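Local coordinates for protein HAD superfamily hydrolase (Brucella suis biovar 1, PDB 6NQ4) that probably acts as a phosphatase of the haloacid dehalogenase superfamily, at residues Ile71-Val85 / Asn96-Thr108. Sequence-based numbering, arbitrary orientation.
Sequences IILVTNSPRPHPGVV and NAYDRVVTSGDVT. With PO4 (phosphate ion), chain G.
Val101 is the ridge over which helix 81-85 settles: its CG1 meets Val84 CG1 at 3.9 Å, its CG2 meets Val85 CG2 at 3.7 Å, and Leu73 CB also touches its CG2. Beyond Val84, whose side chain runs counter to that of Thr103, Thr75 and Thr103 point the same way with their CG2 atoms 3.6 Å apart. At the other end, Leu73 CG and CD1 press against CB and the ring base of Tyr98, crossing it at about a right angle; chi1 of 58° tucks the ring over its own backbone and brings the phenol to Val85, whose CG1 is 3.5 Å from Tyr98 OH. The other sheet face carries Ile72 CG2 against Val102 CG2, with helix 218-232 touching Ile72.

Beneath these methyls, strands 71-75 and 100-103 pair in parallel. Asp99 fastens their start, its OD2 taking Ile71 N in a nearly straight bond (175°). Beyond the strands, the loop after 71-75 closes over the start of helix 104-108: Ser77 O accepts Gly105 N, and Pro78 O lies 3.3 Å from Gly105 CA. Thr103 OG1 donates to Arg79 O (2.7 Å) while accepting from Asp106 N, and Asp106 OD2 accepts Thr103 N in return, a capping box. Asp106 OD1 is gripped by His81 N and ND1 from opposite faces of the carboxylate plane, tying the two helix starts together.

Thr75 OG1 and Asn76 N, with Lys215 and Trp44, bind a phosphate ion, probably from the crystallisation liquor. This is a right-handed beta-alpha-beta crossover of the HAD Rossmann-like core, Thr75 ending its first strand at the Ser/Thr motif position, consistent with a phosphate pocket.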
loop_
_atom_site.group_PDB
_atom_site.type_symbol
_atom_site.label_atom_id
_atom_site.label_comp_id
_atom_site.label_asym_id
_atom_site.label_seq_id
_atom_site.Cartn_x
_atom_site.Cartn_y
_atom_site.Cartn_z
ATOM N N ILE A 71 -2.109 4.272 16.280
ATOM C CA ILE A 71 -2.597 4.108 14.909
ATOM C C ILE A 71 -1.422 4.241 13.946
ATOM O O ILE A 71 -0.816 5.313 13.835
ATOM C CB ILE A 71 -3.658 5.157 14.543
ATOM C CG1 ILE A 71 -4.846 5.136 15.508
ATOM C CG2 ILE A 71 -4.136 4.946 13.101
ATOM C CD1 ILE A 71 -5.550 3.827 15.616
ATOM N N ILE A 72 -1.130 3.172 13.215
ATOM C CA ILE A 72 -0.202 3.231 12.096
ATOM C C ILE A 72 -1.037 3.124 10.835
ATOM O O ILE A 72 -1.716 2.115 10.631
ATOM C CB ILE A 72 0.829 2.089 12.131
ATOM C CG1 ILE A 72 1.442 1.915 13.525
ATOM C CG2 ILE A 72 1.898 2.306 11.041
ATOM C CD1 ILE A 72 2.246 3.089 14.060
ATOM N N LEU A 73 -0.961 4.129 9.968
ATOM C CA LEU A 73 -1.581 3.993 8.657
ATOM C C LEU A 73 -0.597 3.254 7.758
ATOM O O LEU A 73 0.566 3.655 7.647
ATOM C CB LEU A 73 -1.932 5.359 8.082
ATOM C CG LEU A 73 -2.901 6.177 8.941
ATOM C CD1 LEU A 73 -3.224 7.498 8.248
ATOM C CD2 LEU A 73 -4.163 5.379 9.210
ATOM N N VAL A 74 -1.028 2.141 7.173
ATOM C CA VAL A 74 -0.158 1.268 6.398
ATOM C C VAL A 74 -0.754 1.200 4.996
ATOM O O VAL A 74 -1.868 0.687 4.813
ATOM C CB VAL A 74 -0.061 -0.130 7.031
ATOM C CG1 VAL A 74 0.864 -1.036 6.215
ATOM C CG2 VAL A 74 0.419 -0.035 8.501
ATOM N N THR A 75 -0.037 1.736 4.014
ATOM C CA THR A 75 -0.578 1.924 2.680
ATOM C C THR A 75 0.398 1.427 1.629
ATOM O O THR A 75 1.612 1.539 1.787
ATOM C CB THR A 75 -0.883 3.429 2.424
ATOM O OG1 THR A 75 -1.270 3.628 1.060
ATOM C CG2 THR A 75 0.325 4.312 2.712
ATOM N N ASN A 76 -0.139 0.888 0.547
ATOM C CA ASN A 76 0.696 0.469 -0.579
ATOM C C ASN A 76 1.144 1.616 -1.497
ATOM O O ASN A 76 1.751 1.350 -2.542
ATOM C CB ASN A 76 0.020 -0.649 -1.383
ATOM C CG ASN A 76 0.354 -2.022 -0.827
ATOM O OD1 ASN A 76 1.231 -2.147 0.041
ATOM N ND2 ASN A 76 -0.296 -3.058 -1.332
ATOM N N SER A 77 0.885 2.872 -1.146
ATOM C CA SER A 77 1.416 3.974 -1.935
ATOM C C SER A 77 2.907 3.770 -2.194
ATOM O O SER A 77 3.652 3.430 -1.258
ATOM C CB SER A 77 1.237 5.289 -1.186
ATOM O OG SER A 77 1.847 6.337 -1.924
ATOM N N PRO A 78 3.376 3.983 -3.425
ATOM C CA PRO A 78 4.815 3.912 -3.705
ATOM C C PRO A 78 5.565 5.141 -3.244
ATOM O O PRO A 78 6.798 5.169 -3.371
ATOM C CB PRO A 78 4.848 3.820 -5.235
ATOM C CG PRO A 78 3.665 4.650 -5.654
ATOM C CD PRO A 78 2.597 4.336 -4.631
ATOM N N ARG A 79 4.860 6.189 -2.777
ATOM C CA ARG A 79 5.575 7.370 -2.315
ATOM C C ARG A 79 6.060 7.164 -0.888
ATOM O O ARG A 79 5.401 6.495 -0.092
ATOM C CB ARG A 79 4.675 8.594 -2.378
ATOM C CG ARG A 79 4.592 9.168 -3.806
ATOM C CD ARG A 79 3.546 10.270 -3.885
ATOM N NE ARG A 79 2.211 9.682 -3.835
ATOM C CZ ARG A 79 1.189 10.145 -3.121
ATOM N NH1 ARG A 79 1.314 11.222 -2.348
ATOM N NH2 ARG A 79 0.026 9.492 -3.165
ATOM N N PRO A 80 7.214 7.728 -0.536
ATOM C CA PRO A 80 7.617 7.734 0.874
ATOM C C PRO A 80 6.575 8.432 1.730
ATOM O O PRO A 80 5.814 9.282 1.262
ATOM C CB PRO A 80 8.935 8.514 0.854
ATOM C CG PRO A 80 9.462 8.286 -0.546
ATOM C CD PRO A 80 8.239 8.342 -1.405
ATOM N N HIS A 81 6.561 8.069 3.005
ATOM C CA HIS A 81 5.539 8.570 3.918
ATOM C C HIS A 81 5.353 10.088 3.937
ATOM O O HIS A 81 4.196 10.524 4.081
ATOM C CB HIS A 81 5.723 7.997 5.338
ATOM C CG HIS A 81 6.959 8.489 6.032
ATOM N ND1 HIS A 81 8.194 7.898 5.861
ATOM C CD2 HIS A 81 7.156 9.537 6.872
ATOM C CE1 HIS A 81 9.094 8.547 6.581
ATOM N NE2 HIS A 81 8.489 9.539 7.213
ATOM N N PRO A 82 6.386 10.939 3.829
ATOM C CA PRO A 82 6.100 12.379 3.942
ATOM C C PRO A 82 5.181 12.887 2.850
ATOM O O PRO A 82 4.369 13.779 3.101
ATOM C CB PRO A 82 7.497 13.025 3.900
ATOM C CG PRO A 82 8.396 11.957 4.487
ATOM C CD PRO A 82 7.852 10.713 3.795
ATOM N N GLY A 83 5.230 12.297 1.654
ATOM C CA GLY A 83 4.315 12.714 0.596
ATOM C C GLY A 83 2.894 12.257 0.849
ATOM O O GLY A 83 1.943 12.988 0.552
ATOM N N VAL A 84 2.726 11.043 1.399
ATOM C CA VAL A 84 1.391 10.568 1.766
ATOM C C VAL A 84 0.806 11.429 2.880
ATOM O O VAL A 84 -0.380 11.768 2.849
ATOM C CB VAL A 84 1.458 9.075 2.139
ATOM C CG1 VAL A 84 0.129 8.594 2.752
ATOM C CG2 VAL A 84 1.868 8.241 0.901
ATOM N N VAL A 85 1.624 11.802 3.868
ATOM C CA VAL A 85 1.157 12.698 4.927
ATOM C C VAL A 85 0.681 14.026 4.342
ATOM O O VAL A 85 -0.396 14.528 4.693
ATOM C CB VAL A 85 2.258 12.913 5.987
ATOM C CG1 VAL A 85 1.929 14.106 6.890
ATOM C CG2 VAL A 85 2.425 11.669 6.858
ATOM N N ASN A 96 -3.938 14.490 14.231
ATOM C CA ASN A 96 -4.319 13.782 15.452
ATOM C C ASN A 96 -5.110 12.496 15.192
ATOM O O ASN A 96 -5.510 11.835 16.158
ATOM C CB ASN A 96 -5.015 14.706 16.471
ATOM C CG ASN A 96 -6.394 15.179 16.017
ATOM O OD1 ASN A 96 -6.934 14.718 15.017
ATOM N ND2 ASN A 96 -6.972 16.119 16.776
ATOM N N ALA A 97 -5.347 12.120 13.931
ATOM C CA ALA A 97 -6.032 10.868 13.621
ATOM C C ALA A 97 -5.093 9.675 13.506
ATOM O O ALA A 97 -5.565 8.543 13.357
ATOM C CB ALA A 97 -6.842 10.993 12.325
ATOM N N TYR A 98 -3.783 9.887 13.553
ATOM C CA TYR A 98 -2.851 8.784 13.397
ATOM C C TYR A 98 -1.559 9.131 14.119
ATOM O O TYR A 98 -1.286 10.299 14.422
ATOM C CB TYR A 98 -2.608 8.479 11.898
ATOM C CG TYR A 98 -2.081 9.677 11.122
ATOM C CD1 TYR A 98 -2.954 10.610 10.572
ATOM C CD2 TYR A 98 -0.712 9.885 10.962
ATOM C CE1 TYR A 98 -2.473 11.722 9.883
ATOM C CE2 TYR A 98 -0.228 10.981 10.287
ATOM C CZ TYR A 98 -1.101 11.905 9.749
ATOM O OH TYR A 98 -0.596 12.995 9.062
ATOM N N ASP A 99 -0.759 8.103 14.392
ATOM C CA ASP A 99 0.560 8.300 14.976
ATOM C C ASP A 99 1.666 8.316 13.938
ATOM O O ASP A 99 2.575 9.150 14.029
ATOM C CB ASP A 99 0.842 7.203 16.007
ATOM C CG ASP A 99 -0.021 7.347 17.241
ATOM O OD1 ASP A 99 0.427 8.039 18.182
ATOM O OD2 ASP A 99 -1.153 6.805 17.252
ATOM N N ARG A 100 1.594 7.439 12.939
ATOM C CA ARG A 100 2.643 7.346 11.934
ATOM C C ARG A 100 2.061 6.732 10.674
ATOM O O ARG A 100 1.050 6.019 10.728
ATOM C CB ARG A 100 3.848 6.532 12.435
ATOM C CG ARG A 100 5.142 7.316 12.281
ATOM C CD ARG A 100 6.372 6.546 12.692
ATOM N NE ARG A 100 6.866 6.948 13.999
ATOM C CZ ARG A 100 7.897 6.360 14.590
ATOM N NH1 ARG A 100 8.312 6.764 15.784
ATOM N NH2 ARG A 100 8.505 5.354 13.973
ATOM N N VAL A 101 2.701 7.043 9.537
ATOM C CA VAL A 101 2.384 6.447 8.240
ATOM C C VAL A 101 3.562 5.590 7.807
ATOM O O VAL A 101 4.719 6.035 7.892
ATOM C CB VAL A 101 2.100 7.535 7.188
ATOM C CG1 VAL A 101 1.844 6.904 5.816
ATOM C CG2 VAL A 101 0.893 8.374 7.601
ATOM N N VAL A 102 3.279 4.359 7.376
ATOM C CA VAL A 102 4.269 3.470 6.777
ATOM C C VAL A 102 3.772 3.091 5.395
ATOM O O VAL A 102 2.647 2.608 5.253
ATOM C CB VAL A 102 4.490 2.215 7.642
ATOM C CG1 VAL A 102 5.379 1.221 6.912
ATOM C CG2 VAL A 102 5.104 2.602 8.997
ATOM N N THR A 103 4.597 3.310 4.381
ATOM C CA THR A 103 4.182 3.071 3.005
ATOM C C THR A 103 5.001 1.959 2.368
ATOM O O THR A 103 6.130 1.656 2.774
ATOM C CB THR A 103 4.279 4.328 2.129
ATOM O OG1 THR A 103 5.663 4.566 1.796
ATOM C CG2 THR A 103 3.696 5.544 2.810
ATOM N N SER A 104 4.436 1.387 1.300
ATOM C CA SER A 104 5.201 0.450 0.487
ATOM C C SER A 104 6.450 1.119 -0.081
ATOM O O SER A 104 7.526 0.515 -0.103
ATOM C CB SER A 104 4.295 -0.111 -0.621
ATOM O OG SER A 104 5.011 -0.990 -1.468
ATOM N N GLY A 105 6.338 2.390 -0.499
ATOM C CA GLY A 105 7.517 3.128 -0.941
ATOM C C GLY A 105 8.622 3.132 0.103
ATOM O O GLY A 105 9.806 2.939 -0.225
ATOM N N ASP A 106 8.258 3.356 1.377
ATOM C CA ASP A 106 9.259 3.377 2.446
ATOM C C ASP A 106 10.068 2.081 2.469
ATOM O O ASP A 106 11.304 2.100 2.527
ATOM C CB ASP A 106 8.568 3.512 3.803
ATOM C CG ASP A 106 7.955 4.887 4.065
ATOM O OD1 ASP A 106 8.430 5.902 3.528
ATOM O OD2 ASP A 106 6.998 4.941 4.879
ATOM N N VAL A 107 9.391 0.932 2.483
ATOM C CA VAL A 107 10.116 -0.330 2.585
ATOM C C VAL A 107 10.722 -0.762 1.256
ATOM O O VAL A 107 11.713 -1.501 1.247
ATOM C CB VAL A 107 9.269 -1.445 3.229
ATOM C CG1 VAL A 107 9.059 -1.166 4.697
ATOM C CG2 VAL A 107 7.944 -1.650 2.502
ATOM N N THR A 108 10.168 -0.308 0.132
ATOM C CA THR A 108 10.766 -0.615 -1.164
ATOM C C THR A 108 12.148 0.013 -1.297
ATOM O O THR A 108 13.001 -0.519 -2.016
ATOM C CB THR A 108 9.819 -0.167 -2.285
ATOM O OG1 THR A 108 8.579 -0.878 -2.175
ATOM C CG2 THR A 108 10.386 -0.468 -3.658
HETATM P P PO4 G . -3.817 1.297 0.080
HETATM O O1 PO4 G . -5.251 0.769 0.127
HETATM O O2 PO4 G . -3.715 2.622 0.813
HETATM O O3 PO4 G . -3.681 1.531 -1.436
HETATM O O4 PO4 G . -2.838 0.237 0.522
#